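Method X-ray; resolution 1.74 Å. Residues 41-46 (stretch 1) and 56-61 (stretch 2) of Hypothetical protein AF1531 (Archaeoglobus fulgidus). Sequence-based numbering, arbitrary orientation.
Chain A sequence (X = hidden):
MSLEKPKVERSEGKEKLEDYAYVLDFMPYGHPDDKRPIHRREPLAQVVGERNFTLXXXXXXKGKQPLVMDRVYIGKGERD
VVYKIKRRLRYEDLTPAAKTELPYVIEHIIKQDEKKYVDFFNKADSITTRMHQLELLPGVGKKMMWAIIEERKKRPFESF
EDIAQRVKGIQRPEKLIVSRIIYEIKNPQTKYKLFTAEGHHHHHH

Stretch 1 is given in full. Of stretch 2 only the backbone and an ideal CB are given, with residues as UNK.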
# COMPACT_ATOMS: atom_id res chain seq x y z
N ARG A 41 -20.66 -18.62 9.32
CA ARG A 41 -19.72 -17.52 9.13
C ARG A 41 -18.29 -18.03 9.20
O ARG A 41 -17.94 -18.79 10.10
CB ARG A 41 -19.93 -16.45 10.20
CG ARG A 41 -21.36 -15.97 10.30
CD ARG A 41 -21.51 -14.90 11.36
NE ARG A 41 -22.92 -14.69 11.69
CZ ARG A 41 -23.35 -13.88 12.64
NH1 ARG A 41 -22.49 -13.17 13.36
NH2 ARG A 41 -24.65 -13.79 12.89
N GLU A 42 -17.45 -17.62 8.26
CA GLU A 42 -16.08 -18.08 8.29
C GLU A 42 -15.12 -16.98 8.70
O GLU A 42 -15.44 -15.79 8.63
CB GLU A 42 -15.69 -18.68 6.94
CG GLU A 42 -15.61 -17.71 5.77
CD GLU A 42 -15.69 -18.44 4.43
OE1 GLU A 42 -15.07 -19.52 4.28
OE2 GLU A 42 -16.38 -17.93 3.53
N PRO A 43 -13.93 -17.36 9.18
CA PRO A 43 -12.96 -16.36 9.58
C PRO A 43 -12.46 -15.62 8.35
O PRO A 43 -12.13 -16.24 7.34
CB PRO A 43 -11.87 -17.18 10.28
CG PRO A 43 -12.02 -18.56 9.69
CD PRO A 43 -13.50 -18.72 9.56
N LEU A 44 -12.43 -14.30 8.42
CA LEU A 44 -12.00 -13.49 7.29
C LEU A 44 -10.90 -12.50 7.65
O LEU A 44 -10.75 -12.12 8.80
CB LEU A 44 -13.18 -12.66 6.76
CG LEU A 44 -14.46 -13.34 6.27
CD1 LEU A 44 -15.52 -12.27 5.94
CD2 LEU A 44 -14.15 -14.20 5.05
N ALA A 45 -10.12 -12.11 6.64
CA ALA A 45 -9.10 -11.10 6.82
C ALA A 45 -9.14 -10.14 5.63
O ALA A 45 -9.46 -10.54 4.51
CB ALA A 45 -7.71 -11.73 6.92
N GLN A 46 -8.86 -8.87 5.88
CA GLN A 46 -8.78 -7.93 4.78
C GLN A 46 -7.28 -7.70 4.64
O GLN A 46 -6.59 -7.45 5.63
CB GLN A 46 -9.53 -6.64 5.09
CG GLN A 46 -11.03 -6.86 5.24
CD GLN A 46 -11.82 -5.57 5.27
OE1 GLN A 46 -11.34 -4.56 5.78
NE2 GLN A 46 -13.03 -5.61 4.73
N UNK A 56 -7.94 -6.89 -0.79
CA UNK A 56 -8.66 -8.15 -0.91
C UNK A 56 -9.25 -8.63 0.40
O UNK A 56 -8.73 -8.35 1.49
CB UNK A 56 -7.73 -9.23 -1.47
N UNK A 57 -10.36 -9.35 0.30
CA UNK A 57 -10.97 -9.96 1.46
C UNK A 57 -10.75 -11.45 1.20
O UNK A 57 -11.04 -11.93 0.10
CB UNK A 57 -12.44 -9.58 1.64
N UNK A 58 -10.22 -12.15 2.18
CA UNK A 58 -9.94 -13.58 2.04
C UNK A 58 -10.42 -14.35 3.26
O UNK A 58 -10.51 -13.80 4.35
CB UNK A 58 -8.44 -13.82 1.83
N UNK A 59 -10.72 -15.64 3.07
CA UNK A 59 -11.10 -16.46 4.21
C UNK A 59 -9.78 -17.01 4.77
O UNK A 59 -8.78 -17.12 4.05
CB UNK A 59 -12.08 -17.57 3.82
N UNK A 60 -9.79 -17.34 6.05
CA UNK A 60 -8.59 -17.85 6.72
C UNK A 60 -8.82 -19.29 7.15
O UNK A 60 -9.92 -19.65 7.54
CB UNK A 60 -8.22 -16.98 7.93
N UNK A 61 -7.79 -20.13 7.04
CA UNK A 61 -7.89 -21.53 7.42
C UNK A 61 -8.11 -21.74 8.91
O UNK A 61 -7.74 -20.89 9.73
CB UNK A 61 -6.62 -22.27 6.99

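Stretch 2 runs antiparallel to stretch 1, and the two backbones are joined by three hydrogen bonds, each 2.9 Å long: N of position 60 to Pro43 O, Ala45 N to O of position 58, and N of position 58 to Ala45 O. These fix the register and leave the side chains to alternate between the two faces of the sheet.

Position 56 has extended backbone angles, but its CA-to-CB bond points away and no atom of stretch 1 lies within 5.5 Å of the ideal CB. Stretch 1 therefore hardly restricts the choice, though a strand favours branched or apolar residues. The deposited residue is Leu56; its nearest side-chain approach to stretch 1 is Leu56 CB to Ala45 O, at 6.3 Å.

Position 57 pairs with Gln46, and its CB lies on the same face as the side chains of Gln46 and Leu44. The amide of Gln46 offers a donor, so a side chain long enough to bring an acceptor to it would suit: Glu or Gln, while an apolar residue could pack on Leu44. It is Glu57, with chi1 and chi2 both t. Gln46 NE2 donates to Glu57 OE1 at 3.1 Å, nearly linear at 175°, and Glu57 OE2 lies 3.7 Å from Leu44 CD1.

Position 58 faces the other side, beside the small methyl of Ala45, at a hydrogen-bonded pair. With phi/psi of -134/154, a beta-branched residue such as Val, Ile or Thr is natural. Val58 is found, and its CG2 rests 4.1 Å from Ala45 CB, a modest apolar contact.

Position 59 returns to the face of Leu44. Its ideal CB is 3.6 Å from Glu42 OE1 and 4.1 Å from Leu44 CD2, so a small side chain fits easily, and the carboxylate favours one with a hydroxyl: Ser or Thr, with Ala also possible. Ser59 has chi1 p and reaches Glu42 through a water, which lies 2.7 Å from Ser59 OG and donates to Glu42 OE1, also at 2.7 Å.

Position 60 has a sideways CA-to-CB bond, with Pro43 and the Ala45 methyl nearby. The ideal CB is 5.4 Å from Ala45 CB, leaving room for a branched apolar chain: Ile, Leu or Val. Ile60, with both chi angles m, extends CD1 to 3.8 Å from Ala45 CB, while its CB lies 4.3 Å from Pro43 CB.

Position 61 points away, with nothing of stretch 1 within 5.5 Å of its ideal CB, so many polar residues would serve. Arg61 makes no contact with stretch 1.

Stretch 2, residues 56-61: LEVSIR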
# COMPACT_ATOMS: atom_id res chain seq x y z
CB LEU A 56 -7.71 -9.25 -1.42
CG LEU A 56 -7.01 -9.06 -2.77
CD1 LEU A 56 -5.89 -10.09 -2.95
CD2 LEU A 56 -8.02 -9.19 -3.88
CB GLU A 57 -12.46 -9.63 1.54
CG GLU A 57 -13.13 -10.20 2.77
CD GLU A 57 -14.37 -9.41 3.16
OE1 GLU A 57 -14.24 -8.24 3.59
OE2 GLU A 57 -15.48 -9.96 3.03
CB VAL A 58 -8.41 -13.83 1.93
CG1 VAL A 58 -7.82 -12.97 0.83
CG2 VAL A 58 -7.74 -13.50 3.26
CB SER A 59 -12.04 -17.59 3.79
OG SER A 59 -11.56 -18.26 2.64
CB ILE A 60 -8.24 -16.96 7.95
CG1 ILE A 60 -7.92 -15.53 7.50
CG2 ILE A 60 -7.07 -17.55 8.73
CD1 ILE A 60 -6.75 -15.41 6.55
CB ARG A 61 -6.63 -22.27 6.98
CG ARG A 61 -6.40 -22.27 5.48
CD ARG A 61 -5.08 -22.94 5.13
NE ARG A 61 -5.12 -24.35 5.48
CZ ARG A 61 -5.71 -25.29 4.75
NH1 ARG A 61 -6.32 -24.97 3.61
NH2 ARG A 61 -5.73 -26.54 5.18
O HOH W 1 -13.89 -19.43 1.84
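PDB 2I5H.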